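Local coordinates for pesticidal crystal protein CRY4AA (Bacillus thuringiensis, PDB 2C9K) that kills mosquito larvae by binding to midgut epithelial cells and promoting their colloid-osmotic lysis, as a pore-forming three-domain Cry delta-endotoxin, at residues Y196-Y201 / P492-G497; V236-A241 / S257-E262; G249-G254 / F568-F573; F589-V594 / T598-D603. All blocks are in the same frame, centred on the assembly; numbering follows the deposited sequence.

Interaction 1 (Y196-Y201 / P492-G497)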
# COMPACT_ATOMS: atom_id res chain seq x y z
N TYR A 196 11.93 9.16 8.17
CA TYR A 196 11.18 10.03 9.06
C TYR A 196 9.71 9.64 9.10
O TYR A 196 9.15 9.48 10.18
CB TYR A 196 11.29 11.49 8.62
CG TYR A 196 10.47 12.43 9.49
CD1 TYR A 196 10.87 12.74 10.79
CD2 TYR A 196 9.26 12.96 9.03
CE1 TYR A 196 10.09 13.55 11.62
CE2 TYR A 196 8.47 13.76 9.85
CZ TYR A 196 8.90 14.05 11.14
OH TYR A 196 8.12 14.81 11.98
N CYS A 197 9.10 9.50 7.93
CA CYS A 197 7.69 9.12 7.82
C CYS A 197 7.43 7.81 8.55
O CYS A 197 6.46 7.69 9.31
CB CYS A 197 7.29 8.95 6.36
SG CYS A 197 7.32 10.47 5.39
N VAL A 198 8.29 6.82 8.31
CA VAL A 198 8.14 5.53 8.94
C VAL A 198 8.29 5.68 10.44
O VAL A 198 7.49 5.14 11.21
CB VAL A 198 9.17 4.51 8.42
CG1 VAL A 198 9.04 3.19 9.16
CG2 VAL A 198 8.97 4.30 6.92
N THR A 199 9.30 6.43 10.87
CA THR A 199 9.53 6.65 12.30
C THR A 199 8.28 7.25 12.94
O THR A 199 7.73 6.71 13.90
CB THR A 199 10.71 7.62 12.56
OG1 THR A 199 11.95 6.95 12.30
CG2 THR A 199 10.70 8.11 13.99
N THR A 200 7.85 8.38 12.38
CA THR A 200 6.69 9.10 12.89
C THR A 200 5.44 8.24 12.83
O THR A 200 4.61 8.27 13.75
CB THR A 200 6.47 10.38 12.08
OG1 THR A 200 7.68 11.14 12.07
CG2 THR A 200 5.36 11.23 12.69
N TYR A 201 5.31 7.48 11.75
CA TYR A 201 4.17 6.59 11.57
C TYR A 201 4.09 5.61 12.73
O TYR A 201 3.00 5.30 13.22
CB TYR A 201 4.28 5.81 10.25
CG TYR A 201 3.29 4.68 10.17
CD1 TYR A 201 1.92 4.93 10.24
CD2 TYR A 201 3.71 3.35 10.13
CE1 TYR A 201 1.00 3.90 10.28
CE2 TYR A 201 2.80 2.30 10.17
CZ TYR A 201 1.44 2.59 10.24
OH TYR A 201 0.53 1.56 10.31
N PRO A 492 8.99 -3.53 6.72
CA PRO A 492 9.42 -2.50 7.67
C PRO A 492 8.55 -1.24 7.67
O PRO A 492 8.61 -0.41 8.59
CB PRO A 492 10.86 -2.24 7.26
CG PRO A 492 10.81 -2.44 5.79
CD PRO A 492 9.98 -3.69 5.65
N GLY A 493 7.76 -1.08 6.62
CA GLY A 493 6.90 0.08 6.56
C GLY A 493 7.07 0.91 5.32
O GLY A 493 6.15 1.63 4.92
N HIS A 494 8.23 0.80 4.68
CA HIS A 494 8.49 1.59 3.48
C HIS A 494 8.67 0.82 2.18
O HIS A 494 9.01 1.41 1.15
CB HIS A 494 9.72 2.47 3.74
CG HIS A 494 10.91 1.70 4.24
ND1 HIS A 494 11.80 1.08 3.39
CD2 HIS A 494 11.33 1.43 5.49
CE1 HIS A 494 12.72 0.46 4.11
NE2 HIS A 494 12.46 0.66 5.39
N THR A 495 8.44 -0.49 2.19
CA THR A 495 8.59 -1.27 0.97
C THR A 495 7.26 -1.48 0.25
O THR A 495 7.22 -2.02 -0.85
CB THR A 495 9.23 -2.64 1.25
OG1 THR A 495 8.44 -3.34 2.22
CG2 THR A 495 10.65 -2.48 1.77
N GLY A 496 6.18 -1.03 0.87
CA GLY A 496 4.87 -1.18 0.25
C GLY A 496 4.20 -2.51 0.53
O GLY A 496 3.07 -2.74 0.09
N GLY A 497 4.90 -3.39 1.25
CA GLY A 497 4.34 -4.69 1.57
C GLY A 497 5.34 -5.58 2.27
O GLY A 497 6.42 -5.13 2.63
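Val198, on helix 183-208 of the helical N-terminal domain, sets its two methyl groups against the loop 492-497, which joins strands 487-489 and 499-501 of the C-terminal beta-sandwich. This is an interface between two domains of a three-domain Cry toxin, and it is built on one branched side chain. The two methyls split the work. CG1 meets the backbone, lying 3.7 Å from the carbonyl O of Pro492, while CG2 packs 3.7 Å from CB of His494 and reaches the imidazole at its edge, near the ring plane, with CD2 of His494 4.0 Å away. With CG1 anti to the backbone N of Val198 (chi1 176°), both branches face the loop together. No hydrogen bond links the two segments, so what holds them here is van der Waals contact.

The next shell is the loop's own shape. Gly493 comes nearest Val198 along the backbone, CA to CA 6.1 Å, at a positive phi of 125° that favours glycine. The imidazole of His494 carries CG of Pro492 over one face, toward the rim, and its NE2 is bonded to the carbonyl O of Leu563. Lys202, one residue past the helical segment, adds a polar tie by giving a hydrogen bond from NZ to the O of Pro492. Next to Val198 in the helix, Cys197 packs on Val236 and Val240 of helix 222-240. Farther round the loop, Thr495 OG1 bonds to Gly497 O at 2.7 Å.

Interaction 2 (V236-A241 / S257-E262)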
# COMPACT_ATOMS: atom_id res chain seq x y z
N VAL A 236 0.46 7.99 3.80
CA VAL A 236 1.91 8.02 3.86
C VAL A 236 2.63 6.80 3.28
O VAL A 236 3.24 6.88 2.22
CB VAL A 236 2.38 8.25 5.30
CG1 VAL A 236 3.89 8.46 5.35
CG2 VAL A 236 1.64 9.44 5.89
N LEU A 237 2.56 5.67 3.98
CA LEU A 237 3.26 4.46 3.54
C LEU A 237 3.18 4.13 2.04
O LEU A 237 4.19 3.75 1.44
CB LEU A 237 2.78 3.25 4.36
CG LEU A 237 2.81 3.45 5.88
CD1 LEU A 237 2.61 2.11 6.57
CD2 LEU A 237 4.12 4.08 6.30
N ASP A 238 2.01 4.28 1.44
CA ASP A 238 1.86 3.98 0.01
C ASP A 238 2.71 4.95 -0.78
O ASP A 238 3.35 4.58 -1.77
CB ASP A 238 0.40 4.08 -0.45
CG ASP A 238 -0.41 2.83 -0.10
OD1 ASP A 238 0.19 1.82 0.31
OD2 ASP A 238 -1.65 2.86 -0.25
N LEU A 239 2.72 6.20 -0.34
CA LEU A 239 3.50 7.23 -1.02
C LEU A 239 5.00 6.99 -0.77
O LEU A 239 5.81 7.09 -1.68
CB LEU A 239 3.05 8.60 -0.51
CG LEU A 239 3.39 9.85 -1.32
CD1 LEU A 239 3.04 9.66 -2.81
CD2 LEU A 239 2.61 11.03 -0.71
N VAL A 240 5.35 6.65 0.47
CA VAL A 240 6.74 6.39 0.83
C VAL A 240 7.33 5.18 0.10
O VAL A 240 8.53 5.13 -0.16
CB VAL A 240 6.86 6.16 2.35
CG1 VAL A 240 8.32 5.88 2.74
CG2 VAL A 240 6.33 7.38 3.10
N ALA A 241 6.50 4.19 -0.22
CA ALA A 241 6.96 2.99 -0.92
C ALA A 241 7.39 3.27 -2.37
O ALA A 241 8.14 2.49 -2.96
CB ALA A 241 5.87 1.93 -0.89
N SER A 257 5.66 -0.18 -10.75
CA SER A 257 5.67 -0.83 -9.45
C SER A 257 4.26 -1.02 -8.92
O SER A 257 3.31 -0.48 -9.49
CB SER A 257 6.47 0.01 -8.46
OG SER A 257 5.82 1.23 -8.22
N GLU A 258 4.12 -1.78 -7.84
CA GLU A 258 2.81 -2.03 -7.24
C GLU A 258 2.88 -2.09 -5.72
O GLU A 258 3.96 -2.23 -5.14
CB GLU A 258 2.21 -3.32 -7.81
CG GLU A 258 3.02 -4.60 -7.55
CD GLU A 258 2.53 -5.79 -8.40
OE1 GLU A 258 2.78 -6.95 -8.02
OE2 GLU A 258 1.92 -5.56 -9.47
N LEU A 259 1.73 -1.96 -5.07
CA LEU A 259 1.66 -1.99 -3.61
C LEU A 259 0.90 -3.26 -3.25
O LEU A 259 -0.27 -3.41 -3.61
CB LEU A 259 0.91 -0.74 -3.12
CG LEU A 259 1.42 0.62 -3.64
CD1 LEU A 259 0.40 1.70 -3.37
CD2 LEU A 259 2.75 0.96 -2.98
N THR A 260 1.56 -4.19 -2.54
CA THR A 260 0.96 -5.48 -2.18
C THR A 260 0.33 -5.61 -0.80
O THR A 260 -0.36 -6.59 -0.53
CB THR A 260 1.97 -6.63 -2.28
OG1 THR A 260 2.89 -6.53 -1.19
CG2 THR A 260 2.73 -6.58 -3.59
N ARG A 261 0.58 -4.64 0.07
CA ARG A 261 0.03 -4.66 1.43
C ARG A 261 -1.50 -4.72 1.52
O ARG A 261 -2.21 -4.25 0.62
CB ARG A 261 0.50 -3.41 2.19
CG ARG A 261 -0.39 -2.18 1.98
CD ARG A 261 -0.45 -1.76 0.53
NE ARG A 261 -1.24 -0.54 0.33
CZ ARG A 261 -2.56 -0.50 0.23
NH1 ARG A 261 -3.26 -1.63 0.30
NH2 ARG A 261 -3.18 0.66 0.06
N GLU A 262 -2.00 -5.27 2.62
CA GLU A 262 -3.45 -5.34 2.85
C GLU A 262 -3.85 -4.33 3.92
O GLU A 262 -3.05 -3.98 4.78
CB GLU A 262 -3.89 -6.72 3.36
CG GLU A 262 -3.97 -7.82 2.31
CD GLU A 262 -4.61 -9.11 2.83
OE1 GLU A 262 -4.08 -9.71 3.78
OE2 GLU A 262 -5.66 -9.51 2.29
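The guanidinium of Arg261 and the carboxylate of Asp238 meet edge to edge, their planes only 13° apart, so that the two flat groups form nearly one sheet of atoms. Arg261 takes the acid side-on: NE gives a bond to OD1 of Asp238 at 2.8 Å, and NH2 gives one to OD2 of Asp238 at 2.7 Å. Both are close to straight, with angles of 175° and 172° at the hydrogens, and each oxygen uses its syn lone pair. This is a bidentate salt bridge, and two bonds in a common plane fix the rotation of both groups. A kink at chi2 folds the arginine chain, which meets the aspartate side chain at about a right angle.

Leucine supplies the apolar half. CD1 of Leu259 lies 3.6 Å from CG of Asp238, and CD2 reaches CB of Ala241 at 3.9 Å, so the two methyls of one leucine bear on residues about one turn apart. The acid therefore has a hydrocarbon neighbour beside its charged one, which would probably strengthen the pull between the charges. NH2 of Arg261 has a second partner in NE2 of His432.

Asp238 and Ala241 lie near the C-terminal end of helix 222-240, while Leu259 and Arg261 lie in the link between strands 255-256 and 262-267, where the chain enters the middle domain. Val10 of helix 5-16 touches both Asp238 and Leu259, and His457, at the end of strand 450-457, packs on Leu259 and Arg261.

Interaction 3 (G249-G254 / F568-F573)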
# COMPACT_ATOMS: atom_id res chain seq x y z
N GLY A 249 19.21 7.44 -10.39
CA GLY A 249 20.34 6.57 -10.59
C GLY A 249 19.88 5.14 -10.79
O GLY A 249 20.22 4.52 -11.79
N LYS A 250 19.08 4.65 -9.85
CA LYS A 250 18.54 3.30 -9.88
C LYS A 250 17.54 3.03 -11.00
O LYS A 250 17.59 1.97 -11.63
CB LYS A 250 17.87 2.99 -8.55
CG LYS A 250 18.79 3.01 -7.34
CD LYS A 250 19.28 1.61 -6.99
CE LYS A 250 20.43 1.15 -7.87
NZ LYS A 250 21.74 1.69 -7.41
N TYR A 251 16.63 3.97 -11.25
CA TYR A 251 15.62 3.81 -12.30
C TYR A 251 15.68 4.91 -13.37
O TYR A 251 14.87 5.84 -13.38
CB TYR A 251 14.23 3.76 -11.66
CG TYR A 251 14.10 2.74 -10.55
CD1 TYR A 251 14.52 3.04 -9.25
CD2 TYR A 251 13.62 1.46 -10.80
CE1 TYR A 251 14.45 2.09 -8.24
CE2 TYR A 251 13.55 0.49 -9.79
CZ TYR A 251 13.97 0.82 -8.52
OH TYR A 251 13.91 -0.13 -7.51
N PRO A 252 16.64 4.78 -14.31
CA PRO A 252 16.93 5.68 -15.43
C PRO A 252 15.80 5.92 -16.42
O PRO A 252 15.52 7.06 -16.80
CB PRO A 252 18.10 5.01 -16.11
CG PRO A 252 18.72 4.21 -15.05
CD PRO A 252 17.55 3.63 -14.36
N ILE A 253 15.17 4.83 -16.85
CA ILE A 253 14.13 4.91 -17.86
C ILE A 253 12.67 4.74 -17.44
O ILE A 253 11.80 4.60 -18.30
CB ILE A 253 14.43 3.89 -18.97
CG1 ILE A 253 14.23 2.47 -18.43
CG2 ILE A 253 15.88 4.04 -19.42
CD1 ILE A 253 14.48 1.38 -19.45
N GLY A 254 12.37 4.76 -16.14
CA GLY A 254 10.98 4.59 -15.74
C GLY A 254 10.77 3.28 -15.02
O GLY A 254 11.59 2.37 -15.13
N PHE A 568 18.35 -1.68 2.66
CA PHE A 568 18.07 -2.44 1.45
C PHE A 568 18.98 -1.97 0.33
O PHE A 568 19.17 -0.77 0.14
CB PHE A 568 16.60 -2.28 1.03
CG PHE A 568 15.63 -2.95 1.96
CD1 PHE A 568 15.20 -2.31 3.12
CD2 PHE A 568 15.18 -4.24 1.70
CE1 PHE A 568 14.34 -2.95 4.00
CE2 PHE A 568 14.32 -4.88 2.57
CZ PHE A 568 13.90 -4.23 3.73
N GLN A 569 19.58 -2.92 -0.38
CA GLN A 569 20.48 -2.60 -1.48
C GLN A 569 20.14 -3.34 -2.76
O GLN A 569 19.21 -4.15 -2.79
CB GLN A 569 21.92 -2.87 -1.06
CG GLN A 569 22.42 -1.89 -0.00
CD GLN A 569 22.38 -0.45 -0.49
OE1 GLN A 569 22.45 0.49 0.31
NE2 GLN A 569 22.28 -0.27 -1.81
N TYR A 570 20.88 -3.07 -3.83
CA TYR A 570 20.61 -3.69 -5.11
C TYR A 570 21.74 -4.50 -5.73
O TYR A 570 22.85 -4.01 -5.89
CB TYR A 570 20.21 -2.63 -6.14
CG TYR A 570 18.94 -1.86 -5.84
CD1 TYR A 570 18.86 -1.01 -4.74
CD2 TYR A 570 17.84 -1.95 -6.70
CE1 TYR A 570 17.71 -0.25 -4.50
CE2 TYR A 570 16.69 -1.19 -6.47
CZ TYR A 570 16.63 -0.35 -5.37
OH TYR A 570 15.51 0.40 -5.16
N LEU A 571 21.44 -5.75 -6.08
CA LEU A 571 22.41 -6.61 -6.74
C LEU A 571 21.78 -7.10 -8.03
O LEU A 571 20.56 -7.29 -8.10
CB LEU A 571 22.81 -7.80 -5.86
CG LEU A 571 24.01 -7.51 -4.96
CD1 LEU A 571 24.38 -8.73 -4.15
CD2 LEU A 571 25.17 -7.06 -5.84
N GLU A 572 22.61 -7.29 -9.05
CA GLU A 572 22.15 -7.71 -10.36
C GLU A 572 22.93 -8.93 -10.84
O GLU A 572 24.14 -9.00 -10.66
CB GLU A 572 22.35 -6.55 -11.33
CG GLU A 572 21.71 -6.69 -12.68
CD GLU A 572 21.91 -5.45 -13.52
OE1 GLU A 572 21.58 -4.34 -13.05
OE2 GLU A 572 22.41 -5.58 -14.66
N PHE A 573 22.24 -9.88 -11.45
CA PHE A 573 22.91 -11.06 -11.96
C PHE A 573 23.65 -10.66 -13.23
O PHE A 573 23.22 -9.78 -13.96
CB PHE A 573 21.91 -12.16 -12.28
CG PHE A 573 21.16 -12.66 -11.08
CD1 PHE A 573 19.90 -12.17 -10.78
CD2 PHE A 573 21.70 -13.65 -10.28
CE1 PHE A 573 19.19 -12.66 -9.70
CE2 PHE A 573 21.00 -14.15 -9.19
CZ PHE A 573 19.74 -13.66 -8.90
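Lys250 lays its aliphatic chain across one face of the Tyr570 ring, and this is the close-packed part of the contact. CD sits almost exactly over the middle of the ring, 3.4 Å from its centroid and 9° off the normal, in a clear CH-pi contact. CE follows toward the CB side, 3.9 Å from CG of Tyr570. Three successive bends, at chi2, chi3 and chi4, curl the lysine over the aromatic face. From the edge of the same ring comes Tyr251: its OH lies near the Tyr570 plane, 2.9 Å from the Tyr570 OH, with the two side chains at about a right angle. Tyr251 OH has a hydrogen-bond partner in OE1 of Glu606, on strand 600-609.

The looser side is the ammonium end. NZ of Lys250 stands 5.2 Å from the ring centroid, which makes any cation-pi attraction weak at most, and the lysine is partly exposed to solvent. Arg522 bonds through NH1 to the carbonyl O of Lys250 and forms a cation-pi pair with Tyr251.

Tyr570 projects from strand 569-572, which pairs antiparallel with strand 517-527. Here the segment 249-254, leading from the last helix of the N-terminal domain toward the middle domain, packs on the C-terminal beta-sandwich of the three-domain Cry fold.

Interaction 4 (F589-V594 / T598-D603)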
# COMPACT_ATOMS: atom_id res chain seq x y z
N PHE A 589 13.89 -19.54 -7.35
CA PHE A 589 15.01 -19.05 -6.56
C PHE A 589 15.43 -20.08 -5.52
O PHE A 589 14.59 -20.61 -4.78
CB PHE A 589 14.64 -17.75 -5.83
CG PHE A 589 14.56 -16.54 -6.72
CD1 PHE A 589 13.39 -16.24 -7.41
CD2 PHE A 589 15.66 -15.72 -6.90
CE1 PHE A 589 13.32 -15.14 -8.26
CE2 PHE A 589 15.61 -14.62 -7.75
CZ PHE A 589 14.43 -14.33 -8.43
N ASN A 590 16.72 -20.36 -5.47
CA ASN A 590 17.27 -21.31 -4.49
C ASN A 590 18.43 -20.68 -3.75
O ASN A 590 19.15 -19.83 -4.28
CB ASN A 590 17.79 -22.58 -5.17
CG ASN A 590 16.73 -23.65 -5.28
OD1 ASN A 590 16.24 -23.95 -6.37
ND2 ASN A 590 16.38 -24.25 -4.15
N ARG A 591 18.60 -21.10 -2.50
CA ARG A 591 19.71 -20.63 -1.68
C ARG A 591 20.59 -21.85 -1.44
O ARG A 591 20.10 -22.88 -0.96
CB ARG A 591 19.20 -20.07 -0.35
CG ARG A 591 20.31 -19.60 0.53
CD ARG A 591 19.85 -18.69 1.63
NE ARG A 591 20.97 -18.36 2.49
CZ ARG A 591 20.89 -17.60 3.57
NH1 ARG A 591 19.73 -17.09 3.93
NH2 ARG A 591 21.97 -17.38 4.30
N SER A 592 21.87 -21.76 -1.78
CA SER A 592 22.76 -22.91 -1.62
C SER A 592 23.80 -22.80 -0.52
O SER A 592 24.34 -23.81 -0.08
CB SER A 592 23.45 -23.19 -2.94
OG SER A 592 24.12 -22.03 -3.39
N ASP A 593 24.10 -21.58 -0.09
CA ASP A 593 25.10 -21.37 0.96
C ASP A 593 24.75 -22.15 2.22
O ASP A 593 23.62 -22.59 2.40
CB ASP A 593 25.24 -19.88 1.28
CG ASP A 593 23.97 -19.29 1.87
OD1 ASP A 593 23.00 -19.09 1.11
OD2 ASP A 593 23.95 -19.03 3.09
N VAL A 594 25.73 -22.31 3.11
CA VAL A 594 25.54 -23.04 4.35
C VAL A 594 25.23 -22.11 5.52
O VAL A 594 24.67 -22.54 6.53
CB VAL A 594 26.81 -23.85 4.71
CG1 VAL A 594 26.76 -24.30 6.15
CG2 VAL A 594 26.92 -25.05 3.80
N THR A 598 22.82 -16.39 8.42
CA THR A 598 22.80 -15.15 7.65
C THR A 598 21.41 -14.95 7.06
O THR A 598 21.03 -15.61 6.10
CB THR A 598 23.83 -15.17 6.51
OG1 THR A 598 25.14 -15.29 7.07
CG2 THR A 598 23.77 -13.89 5.71
N THR A 599 20.65 -14.04 7.67
CA THR A 599 19.29 -13.72 7.23
C THR A 599 19.29 -12.88 5.97
O THR A 599 20.01 -11.89 5.86
CB THR A 599 18.52 -12.92 8.31
OG1 THR A 599 18.30 -13.74 9.47
CG2 THR A 599 17.19 -12.45 7.77
N VAL A 600 18.46 -13.28 5.00
CA VAL A 600 18.33 -12.55 3.74
C VAL A 600 16.85 -12.22 3.54
O VAL A 600 15.99 -13.11 3.58
CB VAL A 600 18.83 -13.40 2.55
CG1 VAL A 600 18.60 -12.65 1.24
CG2 VAL A 600 20.31 -13.70 2.72
N LEU A 601 16.55 -10.95 3.34
CA LEU A 601 15.17 -10.54 3.12
C LEU A 601 14.98 -10.08 1.68
O LEU A 601 15.55 -9.07 1.26
CB LEU A 601 14.78 -9.44 4.10
CG LEU A 601 14.87 -9.84 5.58
CD1 LEU A 601 14.49 -8.65 6.45
CD2 LEU A 601 13.95 -11.01 5.86
N ILE A 602 14.20 -10.83 0.92
CA ILE A 602 13.95 -10.50 -0.48
C ILE A 602 12.76 -9.56 -0.62
O ILE A 602 11.64 -9.90 -0.23
CB ILE A 602 13.64 -11.74 -1.32
CG1 ILE A 602 14.87 -12.64 -1.40
CG2 ILE A 602 13.21 -11.33 -2.70
CD1 ILE A 602 16.02 -12.04 -2.16
N ASP A 603 13.01 -8.39 -1.20
CA ASP A 603 11.97 -7.39 -1.40
C ASP A 603 11.39 -7.37 -2.82
O ASP A 603 10.25 -7.80 -3.04
CB ASP A 603 12.52 -6.02 -1.03
CG ASP A 603 11.56 -4.90 -1.34
OD1 ASP A 603 10.34 -5.08 -1.13
OD2 ASP A 603 12.04 -3.83 -1.79
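A forked side-chain-to-backbone hydrogen bond, from Arg591 to the O of Thr598, joins two successive strands of the C-terminal beta-sandwich near the turn between them. Arg591 closes strand 584-591, Thr598 stands just before strand 600-609, and the two strands belong to different sheets; the CA atoms of Arg591 and Val600 are 9.8 Å apart, so a long side chain has to make the connection. Arg591 does so by stretching out: CG is anti to its own N (chi1 179°) and the chain stays extended to NE.

At its far end NH1 and NH2 both point at one acceptor, the O of Thr598, at 2.9 Å and 2.7 Å respectively. The acceptor lies in the guanidinium plane, and the bonds are bent, 136° and 150° at the hydrogens, as expected when a forked donor closes on a single oxygen. NH2 approaches in the carbonyl plane, on a lone pair of Thr598 O, whereas NH1 comes in nearly along the C=O direction. CG2 of Val600 lies over one face of the guanidinium, 3.6 Å from NH1 of Arg591.

Asp593, two residues on, holds the same group from another edge, OD2 accepting from NH2 of Arg591 at 2.8 Å through its syn lone pair. NH1 also bonds to the O of Phe502, and Thr598 has its hydroxyl on the O of Thr533. Shared between a carboxylate and main-chain oxygens, the cation is held flat and fixed in rotation; its charge is probably balanced by Asp593, while the carbonyl of the buried Thr598 receives two donors.

In the fold
Interactions 1 and 2 lie near the centre of the molecule, their centres about 10 Å apart, where all three domains converge. Helices 183-208 and 222-240 follow each other and pack through Cys197 and Val236, and Gly496 O takes a probable hydrogen bond from Arg261 N. Interaction 2 is nested within the loop closed by interaction 1, while interaction 3, its centre about 20 Å from that of interaction 1, crosses both along the chain. Phe568 relays packing from His494 to Asp603, linking interactions 1, 3 and 4. Interaction 4 comes last and lies wholly within the C-terminal domain, so the first three join domains and the fourth ties that sandwich together internally.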